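Local coordinates for conserved hypothetical protein (Bacteroides thetaiotaomicron, PDB 2HQY) that is of unknown function but binds coenzyme A and is probably a GNAT-like acyltransferase related to the C-terminal domain of phosphatidylglycerol lysyltransferases, at residues Y246-I249 against N250-A254; I124-R127 against S128-A131; E185-G188 against N189-R192; F31-L34 against C35-F39. All coordinates share one frame; numbering follows the deposited sequence. Where two conformers were deposited one is given.

Contact 1: Y246-I249 against N250-A254; sequences YAMI and NYEFA. With COA (coenzyme A), chain C.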
loop_
_atom_site.group_PDB
_atom_site.type_symbol
_atom_site.label_atom_id
_atom_site.label_comp_id
_atom_site.label_asym_id
_atom_site.label_seq_id
_atom_site.Cartn_x
_atom_site.Cartn_y
_atom_site.Cartn_z
ATOM N N TYR A 246 11.738 0.948 28.192
ATOM C CA TYR A 246 11.707 2.085 27.247
ATOM C C TYR A 246 12.883 3.039 27.470
ATOM O O TYR A 246 13.545 3.460 26.504
ATOM C CB TYR A 246 10.379 2.857 27.323
ATOM C CG TYR A 246 9.258 2.229 26.508
ATOM C CD1 TYR A 246 8.131 1.678 27.132
ATOM C CD2 TYR A 246 9.329 2.183 25.100
ATOM C CE1 TYR A 246 7.077 1.112 26.370
ATOM C CE2 TYR A 246 8.300 1.606 24.333
ATOM C CZ TYR A 246 7.178 1.073 24.971
ATOM O OH TYR A 246 6.160 0.501 24.216
ATOM N N ALA A 247 13.167 3.362 28.735
ATOM C CA ALA A 247 14.313 4.250 29.039
ATOM C C ALA A 247 15.645 3.645 28.576
ATOM O O ALA A 247 16.479 4.348 27.976
ATOM C CB ALA A 247 14.389 4.591 30.558
ATOM N N MET A 248 15.865 2.367 28.886
ATOM C CA MET A 248 17.159 1.736 28.567
ATOM C C MET A 248 17.383 1.603 27.047
ATOM O O MET A 248 18.501 1.867 26.564
ATOM C CB MET A 248 17.335 0.379 29.245
ATOM C CG MET A 248 18.716 -0.256 28.904
ATOM S SD MET A 248 20.105 0.877 29.408
ATOM C CE MET A 248 19.840 0.447 30.989
ATOM N N ILE A 249 16.354 1.202 26.304
ATOM C CA ILE A 249 16.532 1.031 24.849
ATOM C C ILE A 249 16.770 2.358 24.134
ATOM O O ILE A 249 17.589 2.445 23.212
ATOM C CB ILE A 249 15.439 0.179 24.157
ATOM C CG1 ILE A 249 15.993 -0.285 22.792
ATOM C CG2 ILE A 249 14.083 0.933 24.057
ATOM C CD1 ILE A 249 15.456 -1.541 22.282
ATOM N N ASN A 250 16.075 3.397 24.603
ATOM C CA ASN A 250 16.268 4.763 24.133
ATOM C C ASN A 250 17.746 5.174 24.305
ATOM O O ASN A 250 18.402 5.568 23.341
ATOM C CB ASN A 250 15.299 5.663 24.927
ATOM C CG ASN A 250 15.377 7.137 24.550
ATOM O OD1 ASN A 250 16.421 7.664 24.129
ATOM N ND2 ASN A 250 14.244 7.828 24.743
ATOM N N TYR A 251 18.266 5.038 25.536
ATOM C CA TYR A 251 19.650 5.339 25.868
ATOM C C TYR A 251 20.664 4.508 25.064
ATOM O O TYR A 251 21.614 5.063 24.510
ATOM C CB TYR A 251 19.855 5.127 27.363
ATOM C CG TYR A 251 21.264 5.395 27.814
ATOM C CD1 TYR A 251 21.708 6.696 28.017
ATOM C CD2 TYR A 251 22.158 4.344 28.000
ATOM C CE1 TYR A 251 23.019 6.944 28.442
ATOM C CE2 TYR A 251 23.482 4.578 28.424
ATOM C CZ TYR A 251 23.897 5.876 28.624
ATOM O OH TYR A 251 25.210 6.090 29.038
ATOM N N GLU A 252 20.491 3.188 25.004
ATOM C CA GLU A 252 21.478 2.364 24.269
ATOM C C GLU A 252 21.502 2.731 22.790
ATOM O O GLU A 252 22.569 2.872 22.198
ATOM C CB GLU A 252 21.189 0.863 24.449
ATOM C CG GLU A 252 21.537 0.341 25.870
ATOM C CD GLU A 252 22.956 -0.197 25.970
ATOM O OE1 GLU A 252 23.729 -0.072 24.983
ATOM O OE2 GLU A 252 23.302 -0.729 27.054
ATOM N N PHE A 253 20.323 2.886 22.181
ATOM C CA PHE A 253 20.300 3.154 20.755
ATOM C C PHE A 253 20.809 4.576 20.449
ATOM O O PHE A 253 21.489 4.758 19.442
ATOM C CB PHE A 253 18.902 2.890 20.176
ATOM C CG PHE A 253 18.826 3.052 18.666
ATOM C CD1 PHE A 253 19.644 2.297 17.827
ATOM C CD2 PHE A 253 17.937 3.956 18.103
ATOM C CE1 PHE A 253 19.570 2.427 16.437
ATOM C CE2 PHE A 253 17.850 4.110 16.711
ATOM C CZ PHE A 253 18.668 3.331 15.880
ATOM N N ALA A 254 20.533 5.546 21.331
ATOM C CA ALA A 254 21.024 6.933 21.124
ATOM C C ALA A 254 22.556 6.902 21.001
ATOM O O ALA A 254 23.153 7.589 20.163
ATOM C CB ALA A 254 20.562 7.861 22.266
HETATM N N1A COA C . 1.252 4.682 17.581
HETATM C C2A COA C . 2.146 4.023 18.347
HETATM N N3A COA C . 1.897 3.762 19.638
HETATM C C4A COA C . 0.721 4.158 20.205
HETATM C C5A COA C . -0.221 4.837 19.440
HETATM C C6A COA C . 0.066 5.095 18.092
HETATM N N6A COA C . -0.803 5.748 17.278
HETATM N N7A COA C . -1.270 5.095 20.264
HETATM C C8A COA C . -0.989 4.588 21.491
HETATM N N9A COA C . 0.235 4.042 21.455
HETATM C C1B COA C . 0.927 3.309 22.553
HETATM C C2B COA C . 1.468 4.034 23.780
HETATM O O2B COA C . 2.813 4.456 23.570
HETATM C C3B COA C . 1.444 2.897 24.791
HETATM O O3B COA C . 2.585 2.046 24.641
HETATM P P3B COA C . 3.127 1.157 25.872
HETATM O O7A COA C . 3.849 2.191 26.732
HETATM O O8A COA C . 3.989 0.079 25.228
HETATM O O9A COA C . 1.913 0.586 26.573
HETATM C C4B COA C . 0.222 2.066 24.435
HETATM O O4B COA C . -0.002 2.317 23.044
HETATM C C5B COA C . -1.006 2.438 25.275
HETATM O O5B COA C . -0.839 3.773 25.778
HETATM P P1A COA C . -1.995 4.909 25.884
HETATM O O1A COA C . -1.302 6.253 25.958
HETATM O O2A COA C . -3.076 4.694 24.833
HETATM O O3A COA C . -2.578 4.582 27.356
HETATM O O4A COA C . -3.658 3.094 29.097
HETATM O O5A COA C . -3.970 2.572 26.548
HETATM O O HOH W 1 11.894 6.052 25.566
#
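Helix 245-256 starts at the coenzyme A pocket, where the Tyr246 carbonyl takes the N-H of Asn250 one turn on and the Tyr246 ring turns back to the ligand. COA O8A, an oxygen of the 3'-phosphate, lies at the edge of the Tyr246 ring, in its plane; OH to O8A is modelled as a hydrogen bond of 2.4 Å, so short that its exact length is doubtful. CG stands anti to the carbonyl carbon (chi1 -83°), which carries the ring off the helix toward the phosphate. A phenylalanine here would probably leave that phosphate oxygen without its hydroxyl partner. The helix joins strands 230-238 and 263-265, which pair in parallel, a crossover consistent with a GNAT-like core. Along it Tyr251 N reaches Ala247 O at 3.1 Å, Glu252 N reaches Met248 O at 2.9 Å, and Phe253 N reaches Ile249 O at 3.0 Å. Met248 and Glu252 run side by side, SD lying 3.9 Å from Glu252 CG, while the Glu252 carboxylate bonds to the hydroxyl of Tyr155. Water 1 accepts from Asn250 ND2 at 3.1 Å and gives a weak bond to Tyr246 O.

Contact 2: I124-R127 against S128-A131; sequences IYLR and SDLA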
loop_
_atom_site.group_PDB
_atom_site.type_symbol
_atom_site.label_atom_id
_atom_site.label_comp_id
_atom_site.label_asym_id
_atom_site.label_seq_id
_atom_site.Cartn_x
_atom_site.Cartn_y
_atom_site.Cartn_z
ATOM N N ILE A 124 11.985 17.144 18.680
ATOM C CA ILE A 124 13.404 17.126 18.299
ATOM C C ILE A 124 14.291 17.339 19.547
ATOM O O ILE A 124 14.048 18.232 20.361
ATOM C CB ILE A 124 13.685 18.160 17.163
ATOM C CG1 ILE A 124 12.838 17.763 15.928
ATOM C CG2 ILE A 124 15.206 18.264 16.858
ATOM C CD1 ILE A 124 13.304 18.304 14.601
ATOM N N TYR A 125 15.270 16.462 19.701
ATOM C CA TYR A 125 16.163 16.423 20.858
ATOM C C TYR A 125 17.614 16.492 20.390
ATOM O O TYR A 125 17.910 16.179 19.235
ATOM C CB TYR A 125 15.965 15.088 21.579
ATOM C CG TYR A 125 14.539 14.805 22.003
ATOM C CD1 TYR A 125 14.065 15.195 23.264
ATOM C CD2 TYR A 125 13.673 14.131 21.143
ATOM C CE1 TYR A 125 12.747 14.919 23.645
ATOM C CE2 TYR A 125 12.373 13.863 21.495
ATOM C CZ TYR A 125 11.918 14.238 22.732
ATOM O OH TYR A 125 10.633 13.914 23.031
ATOM N N LEU A 126 18.512 16.911 21.275
ATOM C CA LEU A 126 19.952 16.808 21.013
ATOM C C LEU A 126 20.367 15.365 21.228
ATOM O O LEU A 126 20.055 14.776 22.262
ATOM C CB LEU A 126 20.753 17.683 21.969
ATOM C CG LEU A 126 20.560 19.204 21.822
ATOM C CD1 LEU A 126 21.258 20.000 22.932
ATOM C CD2 LEU A 126 21.005 19.668 20.423
ATOM N N ARG A 127 21.081 14.795 20.266
ATOM C CA ARG A 127 21.659 13.456 20.452
ATOM C C ARG A 127 22.537 13.417 21.702
ATOM O O ARG A 127 22.519 12.439 22.443
ATOM C CB ARG A 127 22.462 13.042 19.215
ATOM C CG ARG A 127 22.903 11.567 19.192
ATOM C CD ARG A 127 24.240 11.392 18.463
ATOM N NE ARG A 127 25.303 11.615 19.418
ATOM C CZ ARG A 127 25.922 10.657 20.106
ATOM N NH1 ARG A 127 25.634 9.369 19.925
ATOM N NH2 ARG A 127 26.860 11.001 20.959
ATOM N N SER A 128 23.304 14.484 21.920
ATOM C CA SER A 128 24.118 14.641 23.122
ATOM C C SER A 128 23.328 14.501 24.441
ATOM O O SER A 128 23.823 13.850 25.374
ATOM C CB SER A 128 24.967 15.931 23.067
ATOM O OG SER A 128 24.181 17.103 22.975
ATOM N N ASP A 129 22.107 15.039 24.506
ATOM C CA ASP A 129 21.260 14.887 25.694
ATOM C C ASP A 129 20.807 13.437 25.889
ATOM O O ASP A 129 20.957 12.863 26.966
ATOM C CB ASP A 129 20.026 15.777 25.588
ATOM C CG ASP A 129 20.329 17.255 25.830
ATOM O OD1 ASP A 129 21.360 17.585 26.470
ATOM O OD2 ASP A 129 19.513 18.086 25.371
ATOM N N LEU A 130 20.253 12.850 24.834
ATOM C CA LEU A 130 19.685 11.499 24.924
ATOM C C LEU A 130 20.764 10.428 25.122
ATOM O O LEU A 130 20.498 9.402 25.760
ATOM C CB LEU A 130 18.797 11.209 23.707
ATOM C CG LEU A 130 17.576 12.140 23.541
ATOM C CD1 LEU A 130 16.663 11.656 22.384
ATOM C CD2 LEU A 130 16.769 12.267 24.833
ATOM N N ALA A 131 21.975 10.666 24.597
ATOM C CA ALA A 131 23.074 9.670 24.711
ATOM C C ALA A 131 23.780 9.723 26.068
ATOM O O ALA A 131 24.430 8.749 26.483
ATOM C CB ALA A 131 24.091 9.873 23.582
HETATM O O HOH W 2 17.226 17.497 23.924
#
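With CG anti to the carbonyl carbon in both Tyr125 (chi1 -56°) and Leu130 (chi1 -61°), the leucine's CD1 branch is laid against the root of the tyrosine. CD1 of Leu130 sits 3.6 Å from Tyr125 CB and also comes close to CG, so the leucine methyl touches the start of the side chain and slants across the ring base. The far end of the tyrosine points elsewhere, its hydroxyl bonded to the carbonyl of Lys279. Next along, Leu126 slants across Asp129, its CD1 3.6 Å from OD2.

This is the junction where strand 122-126 runs straight into helix 127-132, and Leu126 holds the N-cap position. Its side chain has no polar atom to cap with, but its carbonyl starts the helix: Leu130 N bonds to Leu126 O at 3.2 Å, nearly straight, and Asp129 N adds a weak bond to the same oxygen. The N-H of Leu126 is served through water 2, which accepts from Leu126 N and donates to Asp129 OD2 at 2.8 Å. An acid three residues past the N-cap thus answers that residue's own N-H through a water, and its charge probably also suits the positive end of the helix.

Arg127 bends twice along its chain to bring one guanidinium face over the Ala131 methyl, whose CB is 4.0 Å from CZ. Below this, Ala131 N bonds to Arg127 O at 2.8 Å. Arg127 NH1 makes a weak bond to the carbonyl of Ile257, and NH2 a long, weak ion pair with Glu259.

Contact 3: E185-G188 against N189-R192; sequences EGTG and NERR. With COA (coenzyme A), chain C.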
loop_
_atom_site.group_PDB
_atom_site.type_symbol
_atom_site.label_atom_id
_atom_site.label_comp_id
_atom_site.label_asym_id
_atom_site.label_seq_id
_atom_site.Cartn_x
_atom_site.Cartn_y
_atom_site.Cartn_z
ATOM N N GLU A 185 -7.658 1.643 14.928
ATOM C CA GLU A 185 -7.189 2.119 13.614
ATOM C C GLU A 185 -5.737 2.593 13.601
ATOM O O GLU A 185 -4.964 2.208 12.706
ATOM C CB GLU A 185 -8.087 3.257 13.124
ATOM C CG GLU A 185 -7.791 3.630 11.683
ATOM C CD GLU A 185 -8.694 4.725 11.174
ATOM O OE1 GLU A 185 -9.359 5.394 11.989
ATOM O OE2 GLU A 185 -8.725 4.920 9.947
ATOM N N GLY A 186 -5.368 3.412 14.583
ATOM C CA GLY A 186 -4.035 4.068 14.587
ATOM C C GLY A 186 -2.904 3.063 14.710
ATOM O O GLY A 186 -1.937 3.075 13.964
ATOM N N THR A 187 -3.055 2.146 15.652
ATOM C CA THR A 187 -1.988 1.228 15.969
ATOM C C THR A 187 -2.014 0.047 14.964
ATOM O O THR A 187 -0.969 -0.547 14.664
ATOM C CB THR A 187 -2.306 0.951 17.437
ATOM O OG1 THR A 187 -1.371 1.499 18.409
ATOM C CG2 THR A 187 -3.176 -0.154 17.713
ATOM N N GLY A 188 -3.194 -0.258 14.421
ATOM C CA GLY A 188 -3.319 -1.149 13.249
ATOM C C GLY A 188 -2.553 -0.642 12.038
ATOM O O GLY A 188 -1.805 -1.397 11.387
ATOM N N ASN A 189 -2.690 0.658 11.762
ATOM C CA ASN A 189 -1.922 1.275 10.688
ATOM C C ASN A 189 -0.430 1.277 11.024
ATOM O O ASN A 189 0.408 0.998 10.167
ATOM C CB ASN A 189 -2.432 2.706 10.435
ATOM C CG ASN A 189 -3.755 2.716 9.664
ATOM O OD1 ASN A 189 -4.104 1.733 9.024
ATOM N ND2 ASN A 189 -4.462 3.840 9.691
ATOM N N GLU A 190 -0.088 1.582 12.277
ATOM C CA GLU A 190 1.327 1.562 12.656
ATOM C C GLU A 190 1.908 0.176 12.421
ATOM O O GLU A 190 3.036 0.080 11.928
ATOM C CB GLU A 190 1.531 1.900 14.146
ATOM C CG GLU A 190 2.993 2.088 14.425
ATOM C CD GLU A 190 3.400 1.898 15.892
ATOM O OE1 GLU A 190 2.706 1.179 16.650
ATOM O OE2 GLU A 190 4.471 2.465 16.260
ATOM N N ARG A 191 1.155 -0.859 12.797
ATOM C CA ARG A 191 1.607 -2.247 12.596
ATOM C C ARG A 191 1.964 -2.503 11.125
ATOM O O ARG A 191 2.981 -3.134 10.850
ATOM C CB ARG A 191 0.561 -3.265 13.031
ATOM C CG ARG A 191 1.013 -4.704 12.708
ATOM C CD ARG A 191 0.136 -5.754 13.410
ATOM N NE ARG A 191 -1.275 -5.543 13.071
ATOM C CZ ARG A 191 -2.294 -6.169 13.669
ATOM N NH1 ARG A 191 -2.062 -7.077 14.623
ATOM N NH2 ARG A 191 -3.541 -5.879 13.307
ATOM N N ARG A 192 1.116 -2.056 10.195
ATOM C CA ARG A 192 1.416 -2.242 8.746
ATOM C C ARG A 192 2.754 -1.591 8.360
ATOM O O ARG A 192 3.566 -2.184 7.625
ATOM C CB ARG A 192 0.278 -1.672 7.886
ATOM C CG ARG A 192 -1.031 -2.485 7.980
ATOM C CD ARG A 192 -0.861 -3.938 7.429
ATOM N NE ARG A 192 -0.128 -3.946 6.161
ATOM C CZ ARG A 192 -0.611 -3.595 4.966
ATOM N NH1 ARG A 192 -1.900 -3.223 4.804
ATOM N NH2 ARG A 192 0.213 -3.643 3.914
HETATM N N1A COA C . 1.252 4.682 17.581
HETATM C C2A COA C . 2.146 4.023 18.347
HETATM N N3A COA C . 1.897 3.762 19.638
HETATM C C4A COA C . 0.721 4.158 20.205
HETATM C C5A COA C . -0.221 4.837 19.440
HETATM C C6A COA C . 0.066 5.095 18.092
HETATM N N6A COA C . -0.803 5.748 17.278
HETATM N N7A COA C . -1.270 5.095 20.264
HETATM C C8A COA C . -0.989 4.588 21.491
HETATM N N9A COA C . 0.235 4.042 21.455
HETATM C C1B COA C . 0.927 3.309 22.553
HETATM C C2B COA C . 1.468 4.034 23.780
HETATM O O2B COA C . 2.813 4.456 23.570
HETATM C C3B COA C . 1.444 2.897 24.791
HETATM O O3B COA C . 2.585 2.046 24.641
HETATM P P3B COA C . 3.127 1.157 25.872
HETATM O O7A COA C . 3.849 2.191 26.732
HETATM O O8A COA C . 3.989 0.079 25.228
HETATM O O9A COA C . 1.913 0.586 26.573
HETATM C C4B COA C . 0.222 2.066 24.435
HETATM O O4B COA C . -0.002 2.317 23.044
HETATM C C5B COA C . -1.006 2.438 25.275
HETATM O O5B COA C . -0.839 3.773 25.778
HETATM P P1A COA C . -1.995 4.909 25.884
HETATM O O1A COA C . -1.302 6.253 25.958
HETATM O O2A COA C . -3.076 4.694 24.833
HETATM O O3A COA C . -2.578 4.582 27.356
HETATM O O4A COA C . -3.658 3.094 29.097
HETATM O O5A COA C . -3.970 2.572 26.548
HETATM O O HOH W 3 -5.996 0.102 11.061
HETATM O O HOH W 4 -7.023 4.038 8.243
HETATM O O HOH W 5 -2.543 -4.023 11.006
#
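Thr187 and Glu190, about one turn apart on helix 185-199, put their side-chain oxygens against the adenine of coenzyme A. Both carboxylate oxygens of Glu190 approach the same adenine carbon, OE1 standing 3.4 Å from C2A. Thr187 OG1 comes to the ring system too, 3.7 Å from C5A. Neither approach is a hydrogen bond, so the grip on the base here is one of close contact. This opening turn of the helix forms part of the wall of the ligand pocket, with Trp175 of helix 165-179 beside Thr187.

The carboxylate is set by an extended chain with CG anti to the backbone N (chi1 -171°), and OE1 is further fixed by a salt bridge to Lys237. Behind the two residues the regular helix bonds hold them in place: Glu190 N reaches Gly186 O at 2.9 Å, and Arg191 N reaches Thr187 O at 2.8 Å.

Further out, Glu185 and Asn189 run alongside each other, carboxylate and amide planes turned 59° apart, and water 4 joins their ends. It donates to Glu185 OE2 at 2.6 Å and accepts from Asn189 ND2 at 2.9 Å. Arg192 leaves toward Asp42 of the second subunit, with which it forms a salt bridge, while it also bonds to the carbonyl of Phe39 of that subunit. Arg191 NH2 pairs with Asp182; its NE donates to water 5, in the guanidinium plane at the edge, and that water donates to Gly188 O at 2.8 Å.

Contact 4: F31-L34 against C35-F39; sequences FSNL and CSWRF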
loop_
_atom_site.group_PDB
_atom_site.type_symbol
_atom_site.label_atom_id
_atom_site.label_comp_id
_atom_site.label_asym_id
_atom_site.label_seq_id
_atom_site.Cartn_x
_atom_site.Cartn_y
_atom_site.Cartn_z
ATOM N N PHE A 31 13.213 8.221 4.438
ATOM C CA PHE A 31 12.947 7.276 3.366
ATOM C C PHE A 31 12.144 6.074 3.864
ATOM O O PHE A 31 11.221 5.632 3.179
ATOM C CB PHE A 31 14.238 6.816 2.680
ATOM C CG PHE A 31 13.988 5.878 1.541
ATOM C CD1 PHE A 31 13.316 6.330 0.386
ATOM C CD2 PHE A 31 14.391 4.552 1.609
ATOM C CE1 PHE A 31 13.069 5.472 -0.684
ATOM C CE2 PHE A 31 14.159 3.661 0.511
ATOM C CZ PHE A 31 13.492 4.117 -0.617
ATOM N N SER A 32 12.480 5.546 5.055
ATOM C CA SER A 32 11.740 4.446 5.628
ATOM C C SER A 32 10.275 4.831 5.875
ATOM O O SER A 32 9.363 4.035 5.576
ATOM C CB SER A 32 12.343 3.986 6.979
ATOM O OG SER A 32 11.621 2.843 7.430
ATOM N N ASN A 33 10.051 6.018 6.430
ATOM C CA ASN A 33 8.663 6.450 6.703
ATOM C C ASN A 33 7.877 6.613 5.395
ATOM O O ASN A 33 6.723 6.184 5.300
ATOM C CB ASN A 33 8.653 7.740 7.507
ATOM C CG ASN A 33 8.857 7.501 8.987
ATOM O OD1 ASN A 33 8.719 6.359 9.491
ATOM N ND2 ASN A 33 9.127 8.592 9.711
ATOM N N LEU A 34 8.526 7.154 4.369
ATOM C CA LEU A 34 7.875 7.335 3.070
ATOM C C LEU A 34 7.432 5.988 2.477
ATOM O O LEU A 34 6.293 5.863 2.017
ATOM C CB LEU A 34 8.808 8.066 2.091
ATOM C CG LEU A 34 8.978 9.558 2.418
ATOM C CD1 LEU A 34 10.243 10.097 1.757
ATOM C CD2 LEU A 34 7.765 10.381 1.980
ATOM N N CYS A 35 8.319 4.982 2.493
ATOM C CA CYS A 35 7.965 3.686 1.916
ATOM C C CYS A 35 6.992 2.906 2.802
ATOM O O CYS A 35 6.057 2.249 2.282
ATOM C CB CYS A 35 9.222 2.839 1.739
ATOM S SG CYS A 35 10.303 3.431 0.430
ATOM N N SER A 36 7.244 2.960 4.116
ATOM C CA SER A 36 6.527 2.126 5.096
ATOM C C SER A 36 5.075 2.564 5.255
ATOM O O SER A 36 4.220 1.749 5.600
ATOM C CB SER A 36 7.214 2.128 6.480
ATOM O OG SER A 36 8.523 1.567 6.441
ATOM N N TRP A 37 4.805 3.854 5.011
ATOM C CA TRP A 37 3.429 4.382 5.080
ATOM C C TRP A 37 2.711 4.482 3.730
ATOM O O TRP A 37 1.562 4.959 3.651
ATOM C CB TRP A 37 3.386 5.726 5.852
ATOM C CG TRP A 37 3.594 5.505 7.354
ATOM C CD1 TRP A 37 4.786 5.444 8.019
ATOM C CD2 TRP A 37 2.574 5.251 8.327
ATOM N NE1 TRP A 37 4.567 5.193 9.366
ATOM C CE2 TRP A 37 3.219 5.071 9.580
ATOM C CE3 TRP A 37 1.176 5.194 8.272
ATOM C CZ2 TRP A 37 2.510 4.816 10.763
ATOM C CZ3 TRP A 37 0.463 4.951 9.457
ATOM C CH2 TRP A 37 1.144 4.762 10.688
ATOM N N ARG A 38 3.379 4.028 2.661
ATOM C CA ARG A 38 2.776 4.067 1.323
ATOM C C ARG A 38 1.432 3.296 1.275
ATOM O O ARG A 38 0.524 3.640 0.511
ATOM C CB ARG A 38 3.760 3.484 0.307
ATOM C CG ARG A 38 3.307 3.588 -1.183
ATOM C CD ARG A 38 4.210 2.715 -2.068
ATOM N NE ARG A 38 4.106 1.324 -1.634
ATOM C CZ ARG A 38 5.051 0.404 -1.756
ATOM N NH1 ARG A 38 6.207 0.694 -2.359
ATOM N NH2 ARG A 38 4.805 -0.831 -1.291
ATOM N N PHE A 39 1.325 2.243 2.087
ATOM C CA PHE A 39 0.124 1.393 2.097
ATOM C C PHE A 39 -1.092 2.257 2.485
ATOM O O PHE A 39 -2.199 1.939 2.120
ATOM C CB PHE A 39 0.263 0.243 3.100
ATOM C CG PHE A 39 -0.018 0.662 4.508
ATOM C CD1 PHE A 39 -1.317 0.575 5.040
ATOM C CD2 PHE A 39 0.997 1.247 5.290
ATOM C CE1 PHE A 39 -1.597 1.043 6.372
ATOM C CE2 PHE A 39 0.722 1.748 6.605
ATOM C CZ PHE A 39 -0.581 1.631 7.144
#
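Sulfur over a ring is the first kind of contact: Cys35 SG sits above one face of Phe31, 3.8 Å from the ring centroid and 26° off its normal. It is displaced toward the rim, with CZ its nearest ring atom at 3.4 Å. CG of Phe31 stands anti to the backbone N (chi1 -178°), swinging the ring under the sulfur one turn ahead. Replacing Phe31 with an alanine would probably open a gap under SG and beside Leu204, which packs on both residues.

Hydrogen bonds form the second kind. Cys35 N bonds to Phe31 O at 3.1 Å, and Trp37 N to Asn33 O at 3.0 Å. Ser32 O takes the N-H of Ser36 at 2.8 Å and, from the opposite face of its plane, the hydroxyl of Ser36; that residue was deposited in two conformers, so the second bond is certain only for the conformer described. Here helix 31-36 ends and the chain turns through Trp37 into helix 38-41, with Arg38 N reaching back to Cys35 O at 3.2 Å. The Asn33 amide itself bonds to the carbonyl of Cys27 and to Glu267.

The last kind is an edge contact: Asn33 O lies in the indole plane of Trp37, 3.4 Å from CD1 at the edge.

How the contacts relate
Each contact lies within one unbroken run of chain, so none closes a long loop; they follow in series, without nesting or crossing. Contact 4 comes first, at the turn between helices 31-36 and 38-41. Contact 2 follows, where strand 122-126 passes into helix 127-132. Contact 3 opens helix 185-199, and contact 1 lies on helix 245-256. They meet in two pairs. Phe39 and Trp37 of contact 4 pack against Asn189, Glu190 and Arg192 of contact 3, while Tyr251 and Ala254 of contact 1 rest on contact 2. Coenzyme A bridges the pairs, with contact 3 touching its adenine and contact 1 its 3'-phosphate.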